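Local coordinates for LanC-like protein GCR2 (Arabidopsis thaliana, PDB 3T33) that may play a role in abscisic acid signalling and, as a LanC-like family member, binds a zinc ion, at residues P16-E21 against R351-L356; K34-K39 against L366-E371; K46-K51 against F362-L367; E204-G209 against P250-D255; H234-I239 against S261-N266. One frame throughout, in Å; residues are numbered along the deposited sequence.

Contact 1: residues P16-E21 against R351-L356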
# COMPACT_ATOMS: atom_id res chain seq x y z
N PRO A 16 23.86 7.83 2.48
CA PRO A 16 24.58 8.15 1.25
C PRO A 16 23.72 7.99 0.01
O PRO A 16 22.97 6.99 -0.10
CB PRO A 16 25.74 7.16 1.23
CG PRO A 16 25.48 6.19 2.34
CD PRO A 16 24.57 6.86 3.32
N GLU A 17 23.81 8.96 -0.88
CA GLU A 17 23.13 8.91 -2.16
C GLU A 17 23.65 7.73 -2.97
O GLU A 17 24.78 7.27 -2.81
CB GLU A 17 23.34 10.19 -2.97
CG GLU A 17 22.71 11.47 -2.37
CD GLU A 17 21.16 11.49 -2.35
OE1 GLU A 17 20.53 10.84 -3.23
OE2 GLU A 17 20.58 12.17 -1.46
N PHE A 18 22.80 7.24 -3.85
CA PHE A 18 23.22 6.22 -4.76
C PHE A 18 24.39 6.69 -5.66
O PHE A 18 24.36 7.79 -6.24
CB PHE A 18 22.01 5.78 -5.59
CG PHE A 18 22.33 4.74 -6.57
CD1 PHE A 18 22.65 3.45 -6.14
CD2 PHE A 18 22.33 5.03 -7.92
CE1 PHE A 18 22.96 2.47 -7.04
CE2 PHE A 18 22.65 4.07 -8.83
CZ PHE A 18 22.98 2.78 -8.38
N VAL A 19 25.41 5.83 -5.77
CA VAL A 19 26.57 6.03 -6.70
C VAL A 19 26.49 5.08 -7.94
O VAL A 19 26.70 3.87 -7.82
CB VAL A 19 27.94 5.84 -5.94
CG1 VAL A 19 29.14 6.07 -6.87
CG2 VAL A 19 28.01 6.76 -4.68
N PRO A 20 26.17 5.64 -9.14
CA PRO A 20 26.02 4.83 -10.37
C PRO A 20 27.36 4.31 -10.84
O PRO A 20 27.45 3.17 -11.27
CB PRO A 20 25.46 5.84 -11.39
CG PRO A 20 24.94 6.99 -10.58
CD PRO A 20 25.88 7.06 -9.41
N GLU A 21 28.40 5.16 -10.72
CA GLU A 21 29.78 4.84 -11.13
C GLU A 21 30.26 3.51 -10.54
O GLU A 21 30.06 3.22 -9.36
CB GLU A 21 30.77 5.97 -10.76
CG GLU A 21 30.64 7.25 -11.59
CD GLU A 21 29.54 8.24 -11.10
OE1 GLU A 21 28.84 7.96 -10.08
OE2 GLU A 21 29.39 9.31 -11.76
N ARG A 351 12.93 1.73 -14.13
CA ARG A 351 14.04 0.81 -14.08
C ARG A 351 15.40 1.43 -13.66
O ARG A 351 16.49 0.88 -13.97
CB ARG A 351 14.18 0.05 -15.40
CG ARG A 351 13.77 -1.40 -15.26
CD ARG A 351 12.28 -1.65 -14.84
NE ARG A 351 11.87 -3.03 -15.12
CZ ARG A 351 10.69 -3.56 -14.77
NH1 ARG A 351 9.79 -2.82 -14.14
NH2 ARG A 351 10.41 -4.82 -15.08
N ASN A 352 15.33 2.58 -12.99
CA ASN A 352 16.51 3.33 -12.62
C ASN A 352 16.97 2.83 -11.24
O ASN A 352 16.21 2.99 -10.26
CB ASN A 352 16.20 4.87 -12.64
CG ASN A 352 17.43 5.72 -12.28
OD1 ASN A 352 18.41 5.17 -11.82
ND2 ASN A 352 17.33 7.06 -12.36
N PRO A 353 18.20 2.23 -11.13
CA PRO A 353 18.58 1.51 -9.90
C PRO A 353 18.73 2.45 -8.73
O PRO A 353 18.84 1.97 -7.63
CB PRO A 353 19.97 0.94 -10.23
CG PRO A 353 20.53 1.93 -11.34
CD PRO A 353 19.28 2.16 -12.16
N LYS A 354 18.80 3.75 -8.98
CA LYS A 354 18.76 4.76 -7.90
C LYS A 354 17.50 4.59 -6.97
O LYS A 354 17.57 4.73 -5.72
CB LYS A 354 18.74 6.17 -8.55
CG LYS A 354 18.18 7.27 -7.60
CD LYS A 354 18.27 8.72 -8.12
CE LYS A 354 17.16 9.07 -9.12
NZ LYS A 354 17.42 10.37 -9.90
N TYR A 355 16.36 4.31 -7.61
CA TYR A 355 15.09 4.11 -6.92
C TYR A 355 15.10 2.82 -6.13
O TYR A 355 14.71 2.83 -4.97
CB TYR A 355 13.93 4.24 -7.94
CG TYR A 355 13.78 5.68 -8.40
CD1 TYR A 355 13.67 6.69 -7.45
CD2 TYR A 355 13.77 6.04 -9.75
CE1 TYR A 355 13.55 8.05 -7.80
CE2 TYR A 355 13.63 7.42 -10.15
CZ TYR A 355 13.53 8.40 -9.15
OH TYR A 355 13.39 9.74 -9.42
N LEU A 356 15.61 1.72 -6.69
CA LEU A 356 15.87 0.47 -5.89
C LEU A 356 16.78 0.71 -4.69
O LEU A 356 16.54 0.25 -3.52
CB LEU A 356 16.58 -0.57 -6.70
CG LEU A 356 16.29 -2.06 -6.44
CD1 LEU A 356 17.51 -2.90 -6.75
CD2 LEU A 356 15.71 -2.38 -5.07
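Phe-18 and Lys-354 bring the two backbones together, their CA atoms 5.6 Å apart. Residues 16-21, without regular secondary structure, pass the first turn of helix 353-375. Before that turn the chain leaves helix 336-350 at Arg-351, whose phi is positive, and starts again from Asn-352. Asn-352 is the N-cap: its OD1 accepts from Lys-354 N at 3.2 Å, with the donor lying above the carbonyl plane, and its own O takes up Tyr-355 N. The first turn of helix 353-375, just after the link from helix 336-350, thus receives the N-terminal segment in this alpha-helical LanC-like fold. Phe-18 makes the contact. With CG anti to the backbone N (chi1 180°), its ring turns one face to the backbone of the turn. The closest approach is Phe-18 CD2 to Lys-354 CA, 3.6 Å. That CA sits over the ring face, 4.0 Å from the centroid and 30° off the normal, a CH-pi contact, and Pro-353 O lies over the same face. Phe-18 CD2 also meets Lys-354 CB at 3.8 Å. Pro-353 crosses the ring at about a right angle, its CG 3.9 Å from Phe-18 CE2. The Lys-354 chain leads away from Phe-18, bent at chi3, and its CE lies over the Tyr-355 ring, toward the rim. Beyond the two segments, Phe-18 also meets the ring of Tyr-357, and Glu-17 OE1 forms a salt bridge with Arg-358.

Contact 2: residues K34-K39 against L366-E371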
# COMPACT_ATOMS: atom_id res chain seq x y z
N LYS A 34 32.28 3.32 8.32
CA LYS A 34 31.65 2.03 8.00
C LYS A 34 31.00 1.34 9.20
O LYS A 34 31.64 0.55 9.88
CB LYS A 34 32.63 1.03 7.37
CG LYS A 34 33.31 1.44 6.05
CD LYS A 34 34.69 0.69 5.96
CE LYS A 34 35.91 1.61 6.16
NZ LYS A 34 36.21 2.32 4.89
N ASP A 35 29.72 1.62 9.43
CA ASP A 35 28.96 0.97 10.51
C ASP A 35 28.21 -0.26 9.98
O ASP A 35 28.56 -0.79 8.93
CB ASP A 35 27.98 1.96 11.14
CG ASP A 35 27.07 2.61 10.12
OD1 ASP A 35 26.87 2.03 9.04
OD2 ASP A 35 26.54 3.71 10.41
N SER A 36 27.18 -0.70 10.71
CA SER A 36 26.42 -1.87 10.26
C SER A 36 25.43 -1.47 9.16
O SER A 36 25.26 -2.17 8.19
CB SER A 36 25.74 -2.54 11.46
OG SER A 36 24.90 -1.61 12.11
N LEU A 37 24.83 -0.30 9.30
CA LEU A 37 23.98 0.29 8.30
C LEU A 37 24.65 0.49 6.91
O LEU A 37 24.08 0.10 5.88
CB LEU A 37 23.43 1.61 8.83
CG LEU A 37 22.13 2.19 8.22
CD1 LEU A 37 22.32 3.46 7.49
CD2 LEU A 37 21.24 1.18 7.41
N THR A 38 25.87 1.06 6.89
CA THR A 38 26.52 1.34 5.62
C THR A 38 26.90 0.04 4.98
O THR A 38 26.90 -0.08 3.79
CB THR A 38 27.81 2.25 5.77
OG1 THR A 38 28.61 1.71 6.83
CG2 THR A 38 27.42 3.70 6.15
N LYS A 39 27.25 -0.95 5.79
CA LYS A 39 27.63 -2.24 5.23
C LYS A 39 26.42 -2.89 4.54
O LYS A 39 26.54 -3.40 3.43
CB LYS A 39 28.25 -3.14 6.31
CG LYS A 39 29.60 -2.51 6.81
CD LYS A 39 30.40 -3.43 7.75
CE LYS A 39 31.72 -2.76 8.22
NZ LYS A 39 32.86 -3.76 8.40
N LEU A 366 15.29 0.40 8.54
CA LEU A 366 14.42 -0.41 9.38
C LEU A 366 15.08 -1.66 9.93
O LEU A 366 14.94 -1.98 11.12
CB LEU A 366 13.15 -0.84 8.62
CG LEU A 366 12.09 0.21 8.51
CD1 LEU A 366 11.06 -0.30 7.57
CD2 LEU A 366 11.52 0.40 9.92
N LEU A 367 15.75 -2.44 9.10
CA LEU A 367 16.37 -3.63 9.69
C LEU A 367 17.44 -3.30 10.73
O LEU A 367 17.56 -3.95 11.79
CB LEU A 367 16.96 -4.50 8.62
CG LEU A 367 17.51 -5.89 8.96
CD1 LEU A 367 17.30 -6.75 7.76
CD2 LEU A 367 19.00 -5.88 9.24
N ASP A 368 18.23 -2.26 10.45
CA ASP A 368 19.38 -1.96 11.32
C ASP A 368 18.94 -1.31 12.65
O ASP A 368 19.50 -1.61 13.71
CB ASP A 368 20.41 -1.10 10.54
CG ASP A 368 21.80 -1.04 11.23
OD1 ASP A 368 22.53 -2.06 11.26
OD2 ASP A 368 22.15 0.04 11.74
N LYS A 369 17.91 -0.48 12.57
CA LYS A 369 17.62 0.45 13.65
C LYS A 369 16.30 0.23 14.36
O LYS A 369 16.15 0.71 15.51
CB LYS A 369 17.63 1.92 13.14
CG LYS A 369 18.88 2.40 12.36
CD LYS A 369 20.12 2.57 13.23
CE LYS A 369 21.37 2.82 12.39
NZ LYS A 369 22.32 3.62 13.20
N SER A 370 15.33 -0.42 13.70
CA SER A 370 13.93 -0.32 14.15
C SER A 370 13.66 -0.91 15.55
O SER A 370 13.03 -0.27 16.37
CB SER A 370 12.88 -0.81 13.13
OG SER A 370 12.96 -2.19 12.87
N GLU A 371 14.16 -2.10 15.82
CA GLU A 371 13.96 -2.74 17.11
C GLU A 371 14.46 -1.82 18.25
O GLU A 371 13.72 -1.55 19.21
CB GLU A 371 14.66 -4.09 17.11
CG GLU A 371 14.40 -4.98 18.32
CD GLU A 371 14.94 -6.40 18.08
OE1 GLU A 371 15.42 -6.67 16.94
OE2 GLU A 371 14.87 -7.23 19.03
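Ser-36 and Asp-368 supply the one hydrogen bond across this contact, at the place where the start of helix 36-42 abuts the flank of helix 353-375. Ser-36 OG donates to Asp-368 OD1 over 2.6 Å, using the syn lone pair of that oxygen, and stands 3.2 Å from Asp-368 OD2 as well. Asp-368 reaches over because its carboxylate swings to the side opposite the backbone N (chi1 -165°), away from its own helix and onto the first turn of the other. There it lies close to Leu-37 N without bonding to it; the partial positive charge expected at a helix start would probably stabilise the carboxylate. Leu-37 CB borders the same group, 3.5 Å from Asp-368 OD2. Among charged groups, Lys-369 NZ of the same helix stands 3.9 Å from Asp-368 OD2, a long salt bridge. Capping holds the start of helix 36-42. Asp-35 is its N-cap, and Asp-35 OD1 takes two donors from Thr-38: the backbone N at 2.6 Å, nearly along the C-O axis, and OG1 at 2.8 Å from above the carboxylate plane. That grip would help to hold the turn that presents Ser-36 and Leu-37 to Asp-368. Carbon contacts fall to Leu-37, the buried one among the touching residues. Its CD2 lies 4.0 Å from Asp-368 CB, and its CG is 4.3 Å from Lys-369 CE, so the lysine chain borders the leucine while its amine stays near the acid. Outside the pair, Leu-37 also touches Met-15 of the N-terminal loop.

Contact 3: residues K46-K51 against F362-L367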
# COMPACT_ATOMS: atom_id res chain seq x y z
N LYS A 46 21.50 -9.72 -4.18
CA LYS A 46 21.25 -11.12 -3.95
C LYS A 46 21.33 -11.46 -2.49
O LYS A 46 20.33 -11.95 -1.96
CB LYS A 46 22.15 -12.02 -4.78
CG LYS A 46 22.51 -11.34 -6.14
CD LYS A 46 23.53 -10.15 -6.06
CE LYS A 46 23.74 -9.48 -7.42
NZ LYS A 46 22.74 -8.37 -7.64
N SER A 47 22.44 -11.16 -1.81
CA SER A 47 22.54 -11.43 -0.37
C SER A 47 21.82 -10.40 0.53
O SER A 47 21.42 -10.72 1.67
CB SER A 47 24.00 -11.60 0.08
OG SER A 47 24.69 -10.45 -0.30
N PHE A 48 21.69 -9.17 0.06
CA PHE A 48 20.90 -8.20 0.80
C PHE A 48 19.44 -8.71 0.91
O PHE A 48 18.91 -8.78 1.98
CB PHE A 48 20.93 -6.86 0.10
CG PHE A 48 19.97 -5.87 0.64
CD1 PHE A 48 20.27 -5.17 1.80
CD2 PHE A 48 18.77 -5.63 0.01
CE1 PHE A 48 19.37 -4.23 2.33
CE2 PHE A 48 17.86 -4.67 0.52
CZ PHE A 48 18.17 -3.97 1.69
N SER A 49 18.86 -9.12 -0.21
CA SER A 49 17.46 -9.60 -0.19
C SER A 49 17.32 -10.92 0.59
O SER A 49 16.41 -11.05 1.36
CB SER A 49 16.87 -9.71 -1.59
OG SER A 49 17.64 -10.63 -2.29
N GLU A 50 18.30 -11.80 0.51
CA GLU A 50 18.31 -12.95 1.39
C GLU A 50 18.33 -12.58 2.89
O GLU A 50 17.58 -13.14 3.69
CB GLU A 50 19.46 -13.86 1.06
CG GLU A 50 19.40 -15.13 1.88
CD GLU A 50 20.62 -16.03 1.71
OE1 GLU A 50 21.26 -16.01 0.62
OE2 GLU A 50 20.93 -16.78 2.70
N LYS A 51 19.16 -11.61 3.26
CA LYS A 51 19.16 -11.14 4.62
C LYS A 51 17.79 -10.59 5.04
O LYS A 51 17.33 -10.90 6.13
CB LYS A 51 20.21 -10.06 4.83
CG LYS A 51 20.43 -9.79 6.27
CD LYS A 51 21.56 -8.73 6.53
CE LYS A 51 22.96 -9.25 6.24
NZ LYS A 51 23.32 -10.48 7.08
N PHE A 362 15.81 2.53 2.75
CA PHE A 362 14.76 2.63 3.80
C PHE A 362 14.62 1.27 4.48
O PHE A 362 14.50 1.19 5.66
CB PHE A 362 13.44 3.09 3.22
CG PHE A 362 13.24 4.58 3.22
CD1 PHE A 362 14.30 5.45 3.03
CD2 PHE A 362 11.94 5.11 3.41
CE1 PHE A 362 14.11 6.84 3.03
CE2 PHE A 362 11.72 6.48 3.39
CZ PHE A 362 12.82 7.37 3.18
N ALA A 363 14.67 0.19 3.71
CA ALA A 363 14.60 -1.13 4.29
C ALA A 363 15.79 -1.44 5.21
O ALA A 363 15.62 -2.06 6.27
CB ALA A 363 14.49 -2.17 3.22
N SER A 364 17.00 -1.04 4.77
CA SER A 364 18.18 -1.19 5.64
C SER A 364 18.06 -0.41 6.89
O SER A 364 18.39 -0.94 7.96
CB SER A 364 19.44 -0.79 4.92
OG SER A 364 19.47 -1.52 3.71
N PHE A 365 17.56 0.83 6.80
CA PHE A 365 17.33 1.62 8.01
C PHE A 365 16.46 0.87 9.01
O PHE A 365 16.85 0.67 10.18
CB PHE A 365 16.67 2.96 7.68
CG PHE A 365 16.39 3.82 8.92
CD1 PHE A 365 15.18 3.75 9.60
CD2 PHE A 365 17.36 4.71 9.39
CE1 PHE A 365 14.95 4.53 10.78
CE2 PHE A 365 17.14 5.50 10.54
CZ PHE A 365 15.94 5.40 11.23
N LEU A 366 15.29 0.40 8.54
CA LEU A 366 14.42 -0.41 9.38
C LEU A 366 15.08 -1.66 9.93
O LEU A 366 14.94 -1.98 11.12
CB LEU A 366 13.15 -0.84 8.62
CG LEU A 366 12.09 0.21 8.51
CD1 LEU A 366 11.06 -0.30 7.57
CD2 LEU A 366 11.52 0.40 9.92
N LEU A 367 15.75 -2.44 9.10
CA LEU A 367 16.37 -3.63 9.69
C LEU A 367 17.44 -3.30 10.73
O LEU A 367 17.56 -3.95 11.79
CB LEU A 367 16.96 -4.50 8.62
CG LEU A 367 17.51 -5.89 8.96
CD1 LEU A 367 17.30 -6.75 7.76
CD2 LEU A 367 19.00 -5.88 9.24
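Phe-48 spans the gap between helix 45-69 and Ser-364 and Ala-363 of helix 353-375. From CB the ring swings out trans to its main-chain nitrogen (chi1 170°), which points its far edge at the other helix. CD1 begins the approach, 4.2 Å from Ser-364 OG. CE1 is much nearer that oxygen, at 3.0 Å, a short, edge-on approach, and CZ follows at 3.4 Å. Ser-364 OG thus lies at the ring edge, near its plane, facing ring hydrogens. It also hydrogen-bonds to Lys-360 O one turn back along its own helix, so its proton is engaged there and the oxygen can be presented to the slightly positive rim. At the tip, CZ also rests 4.4 Å from Ala-363 CB, again near the ring plane. Lys-360 adds a cation-pi contact with the ring, and Met-402 of helix 392-402 packs on it too. Further along, Leu-367 CD1 comes within 4.5 Å of Lys-51 O. The two segments' axes pass 11.8 Å apart at 44°, and at this spacing Phe-48 fills the distance to Ser-364 and Ala-363. The contact joins helix 45-69 to helix 353-375 in a LanC-like protein, whose family has an alpha/alpha toroid, a barrel of helices.

Contact 4: residues E204-G209 against P250-D255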
# COMPACT_ATOMS: atom_id res chain seq x y z
N GLU A 204 -21.29 5.73 -10.57
CA GLU A 204 -21.67 6.46 -9.36
C GLU A 204 -20.53 7.26 -8.85
O GLU A 204 -20.74 8.33 -8.26
CB GLU A 204 -22.20 5.53 -8.28
CG GLU A 204 -22.43 6.17 -6.89
CD GLU A 204 -23.54 7.33 -6.82
OE1 GLU A 204 -24.38 7.45 -7.74
OE2 GLU A 204 -23.55 8.09 -5.80
N ILE A 205 -19.31 6.75 -9.02
CA ILE A 205 -18.17 7.54 -8.60
C ILE A 205 -18.04 8.81 -9.47
O ILE A 205 -17.76 9.88 -8.94
CB ILE A 205 -16.83 6.68 -8.45
CG1 ILE A 205 -16.91 5.76 -7.19
CG2 ILE A 205 -15.61 7.59 -8.29
CD1 ILE A 205 -15.96 4.58 -7.14
N PHE A 206 -18.17 8.70 -10.80
CA PHE A 206 -18.02 9.91 -11.66
C PHE A 206 -19.20 10.86 -11.45
O PHE A 206 -19.00 12.06 -11.26
CB PHE A 206 -17.88 9.56 -13.12
CG PHE A 206 -16.49 9.17 -13.49
CD1 PHE A 206 -15.50 10.13 -13.61
CD2 PHE A 206 -16.16 7.83 -13.68
CE1 PHE A 206 -14.20 9.78 -13.91
CE2 PHE A 206 -14.87 7.47 -13.99
CZ PHE A 206 -13.87 8.46 -14.11
N ARG A 207 -20.41 10.31 -11.41
CA ARG A 207 -21.61 11.10 -11.07
C ARG A 207 -21.43 11.99 -9.82
O ARG A 207 -21.56 13.21 -9.91
CB ARG A 207 -22.86 10.22 -10.98
CG ARG A 207 -24.14 11.04 -10.92
CD ARG A 207 -25.34 10.32 -10.23
NE ARG A 207 -25.15 10.16 -8.78
CZ ARG A 207 -25.01 11.16 -7.90
NH1 ARG A 207 -25.01 12.43 -8.30
NH2 ARG A 207 -24.85 10.86 -6.59
N ALA A 208 -21.11 11.41 -8.66
CA ALA A 208 -20.92 12.23 -7.46
C ALA A 208 -19.72 13.19 -7.53
O ALA A 208 -19.74 14.33 -6.99
CB ALA A 208 -20.76 11.36 -6.25
N GLY A 209 -18.62 12.71 -8.13
CA GLY A 209 -17.45 13.53 -8.24
C GLY A 209 -17.74 14.75 -9.10
O GLY A 209 -17.36 15.85 -8.72
N PRO A 250 -13.31 8.26 -22.76
CA PRO A 250 -12.48 9.47 -22.95
C PRO A 250 -12.73 10.62 -21.94
O PRO A 250 -11.78 11.10 -21.28
CB PRO A 250 -12.79 9.87 -24.39
CG PRO A 250 -13.02 8.55 -25.09
CD PRO A 250 -13.82 7.77 -24.07
N ASP A 251 -13.98 11.04 -21.75
CA ASP A 251 -14.29 12.14 -20.81
C ASP A 251 -13.99 11.79 -19.35
O ASP A 251 -13.65 12.66 -18.56
CB ASP A 251 -15.76 12.54 -20.92
CG ASP A 251 -16.66 11.35 -20.84
OD1 ASP A 251 -16.74 10.66 -21.88
OD2 ASP A 251 -17.23 11.06 -19.74
N GLU A 252 -14.14 10.51 -18.98
CA GLU A 252 -13.70 10.04 -17.66
C GLU A 252 -12.16 10.15 -17.51
O GLU A 252 -11.66 10.58 -16.46
CB GLU A 252 -14.19 8.61 -17.44
CG GLU A 252 -15.73 8.52 -17.24
CD GLU A 252 -16.32 7.15 -17.47
OE1 GLU A 252 -15.57 6.18 -17.72
OE2 GLU A 252 -17.56 7.03 -17.40
N ILE A 253 -11.45 9.79 -18.57
CA ILE A 253 -10.01 9.88 -18.62
C ILE A 253 -9.60 11.35 -18.44
O ILE A 253 -8.83 11.66 -17.51
CB ILE A 253 -9.45 9.22 -19.92
CG1 ILE A 253 -9.62 7.71 -19.84
CG2 ILE A 253 -7.96 9.55 -20.08
CD1 ILE A 253 -9.25 6.93 -21.08
N LYS A 254 -10.17 12.25 -19.25
CA LYS A 254 -9.99 13.73 -19.03
C LYS A 254 -10.26 14.14 -17.61
O LYS A 254 -9.51 14.94 -17.07
CB LYS A 254 -10.86 14.63 -19.96
CG LYS A 254 -10.10 15.52 -20.96
CD LYS A 254 -10.93 15.87 -22.23
CE LYS A 254 -11.00 14.65 -23.27
NZ LYS A 254 -11.43 15.07 -24.69
N ASP A 255 -11.33 13.63 -16.99
CA ASP A 255 -11.66 14.08 -15.64
C ASP A 255 -10.67 13.57 -14.56
O ASP A 255 -10.38 14.28 -13.55
CB ASP A 255 -13.10 13.70 -15.29
CG ASP A 255 -14.18 14.60 -16.00
OD1 ASP A 255 -13.87 15.71 -16.47
OD2 ASP A 255 -15.35 14.18 -16.05
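Phe-206 and Glu-252 both place CG anti to their carbonyl carbon, beside the backbone N (chi1 -82° and -70°), and these torsions bring the ring and the acid chain face to face. Beyond CG the glutamate is extended, so its methylenes lie over the ring and the carboxylate reaches past the CE2-CD2 rim. Glu-252 CG sits above the ring centre, 3.5 Å from the centroid, a CH-pi contact. Glu-252 CB is nearer the rim, 3.3 Å from Phe-206 CZ. The carboxylate runs on in a plane only 10° from that of the ring, a stacked arrangement, with Glu-252 CD 3.8 Å from Phe-206 CE2. Asp-255, one turn on, adds its CB 4.3 Å from Phe-206 CE1. The carboxylate of buried Glu-252 has partners outside the two segments: OE2 forms a salt bridge with Arg-199, and OE1 accepts from Glu-249 N. These two bonds probably hold the acid in this orientation. Arg-210 draws in the neighbouring acids, with NE on Asp-255 and NH2 on Asp-251. The CH-pi stack and the salt bridges from Arg-199 and Arg-210 of helix 195-212 tie that helix to the start of helix 250-265 in the LanC-like alpha-helical fold, away from the zinc.

Contact 5: residues H234-I239 against S261-N266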
# COMPACT_ATOMS: atom_id res chain seq x y z
N HIS A 234 -8.25 8.36 2.23
CA HIS A 234 -9.58 8.91 2.26
C HIS A 234 -9.88 10.00 1.23
O HIS A 234 -10.98 10.60 1.28
CB HIS A 234 -9.92 9.50 3.64
CG HIS A 234 -9.92 8.51 4.76
ND1 HIS A 234 -10.83 7.48 4.84
CD2 HIS A 234 -9.19 8.47 5.91
CE1 HIS A 234 -10.63 6.81 5.96
NE2 HIS A 234 -9.65 7.39 6.64
N GLY A 235 -8.94 10.22 0.29
CA GLY A 235 -9.01 11.35 -0.60
C GLY A 235 -9.04 11.09 -2.08
O GLY A 235 -9.32 9.97 -2.52
N LEU A 236 -8.70 12.12 -2.84
CA LEU A 236 -8.74 12.11 -4.29
C LEU A 236 -7.80 11.05 -4.91
O LEU A 236 -8.18 10.32 -5.84
CB LEU A 236 -8.38 13.52 -4.82
CG LEU A 236 -9.26 14.75 -4.44
CD1 LEU A 236 -8.74 16.03 -5.12
CD2 LEU A 236 -10.75 14.59 -4.75
N ALA A 237 -6.57 10.98 -4.39
CA ALA A 237 -5.54 10.05 -4.91
C ALA A 237 -6.03 8.63 -4.99
O ALA A 237 -5.93 8.03 -6.04
CB ALA A 237 -4.29 10.13 -4.01
N GLY A 238 -6.57 8.12 -3.87
CA GLY A 238 -7.04 6.74 -3.74
C GLY A 238 -8.17 6.43 -4.68
O GLY A 238 -8.27 5.32 -5.25
N ILE A 239 -9.06 7.40 -4.84
CA ILE A 239 -10.15 7.26 -5.81
C ILE A 239 -9.67 7.26 -7.25
O ILE A 239 -10.09 6.41 -8.02
CB ILE A 239 -11.22 8.40 -5.62
CG1 ILE A 239 -11.73 8.36 -4.15
CG2 ILE A 239 -12.36 8.19 -6.61
CD1 ILE A 239 -12.64 9.55 -3.73
N SER A 261 -3.84 16.70 -12.44
CA SER A 261 -3.22 18.03 -12.71
C SER A 261 -3.56 19.03 -11.63
O SER A 261 -2.68 19.65 -11.05
CB SER A 261 -3.68 18.58 -14.04
OG SER A 261 -3.42 17.60 -15.01
N TYR A 262 -4.83 19.19 -11.35
CA TYR A 262 -5.24 20.12 -10.32
C TYR A 262 -4.35 19.98 -9.10
O TYR A 262 -3.79 20.94 -8.66
CB TYR A 262 -6.71 19.89 -9.94
CG TYR A 262 -7.11 20.66 -8.72
CD1 TYR A 262 -7.48 22.01 -8.81
CD2 TYR A 262 -7.08 20.06 -7.47
CE1 TYR A 262 -7.83 22.72 -7.70
CE2 TYR A 262 -7.43 20.75 -6.37
CZ TYR A 262 -7.79 22.08 -6.49
OH TYR A 262 -8.13 22.76 -5.37
N MET A 263 -4.23 18.76 -8.58
CA MET A 263 -3.39 18.46 -7.40
C MET A 263 -1.90 18.80 -7.57
O MET A 263 -1.24 19.29 -6.66
CB MET A 263 -3.53 16.98 -7.07
CG MET A 263 -4.93 16.58 -6.53
SD MET A 263 -5.11 14.83 -5.99
CE MET A 263 -4.64 15.09 -4.32
N ILE A 264 -1.36 18.54 -8.75
CA ILE A 264 0.03 18.85 -9.02
C ILE A 264 0.24 20.36 -8.90
O ILE A 264 1.03 20.83 -8.06
CB ILE A 264 0.47 18.24 -10.40
CG1 ILE A 264 0.44 16.71 -10.30
CG2 ILE A 264 1.89 18.72 -10.83
CD1 ILE A 264 0.60 15.99 -11.58
N GLN A 265 -0.54 21.12 -9.68
CA GLN A 265 -0.42 22.60 -9.75
C GLN A 265 -0.64 23.27 -8.39
O GLN A 265 -0.34 24.45 -8.23
CB GLN A 265 -1.41 23.18 -10.77
CG GLN A 265 -1.37 22.50 -12.17
CD GLN A 265 -2.56 22.89 -13.09
OE1 GLN A 265 -2.90 22.15 -14.04
NE2 GLN A 265 -3.18 24.05 -12.82
N ASN A 266 -1.11 22.52 -7.41
CA ASN A 266 -1.62 23.14 -6.19
C ASN A 266 -1.04 22.59 -4.91
O ASN A 266 -1.58 22.81 -3.82
CB ASN A 266 -3.13 23.04 -6.15
CG ASN A 266 -3.80 24.17 -6.89
OD1 ASN A 266 -3.69 25.29 -6.44
ND2 ASN A 266 -4.46 23.88 -8.02
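The shortest polar bond here, Gln-265 N to Ser-261 O at 2.9 Å, belongs to the helical turn that presents Met-263 to Leu-236. Near the end of the segment, Asn-266 folds back so that its ND2 donates to Tyr-262 O over 3.1 Å, with the acceptor near its amide plane and the donor tilted from that of the carbonyl. In this position ND2 also lies over one face of the Tyr-262 ring, toward the rim. Across the contact the interaction is apolar. Met-263 runs straight out through CG (chi2 -175°) and bends at SD (chi3 90°), so the sulfur leads the approach and the methyl turns aside, Met-263 CE still 4.1 Å from Leu-236 CB. Met-263 SD meets Leu-236 CB at 3.7 Å and Leu-236 CD1 at 3.9 Å, touching the base and one branch of the side chain. Leu-236 opens helix 236-244, just after its N-cap Gly-235, and Ala-237 N is within 4.4 Å of the sulfur. Trp-230 of the preceding loop packs on Met-263, and Thr-297 of helix 291-305 on Ala-237. The side chain of Ala-237 is about 13 Å from the bound zinc ion, too far to take part in its coordination. With no hydrogen bond between the segments, buried sulfur and hydrocarbon surfaces join the two helices, consistent with cohesion by dispersion and burial.

The contacts form two groups. Contacts 1, 2 and 3 all use helix 353-375, which packs against N-terminal elements: the loop of 16-21, helix 36-42 and helix 45-69. Contacts 2 and 3 are neighbours, centres about 9 Å apart, sharing Leu-366 and Leu-367 and touching where Leu-37 CD2 meets Ser-364 C at 3.6 Å. Contact 1 crosses both along the chain; its centre lies about 15 Å from that of contact 3. Contacts 4 and 5 cross each other, share helix 250-265, have centres about 14 Å apart and join through Ile-205 and Ile-239. Both are nested in the long loops closed by the first three, the centres of contacts 2 and 4 being about 46 Å apart. The N-terminal and C-terminal parts of the chain thus meet in the helical LanC-like fold.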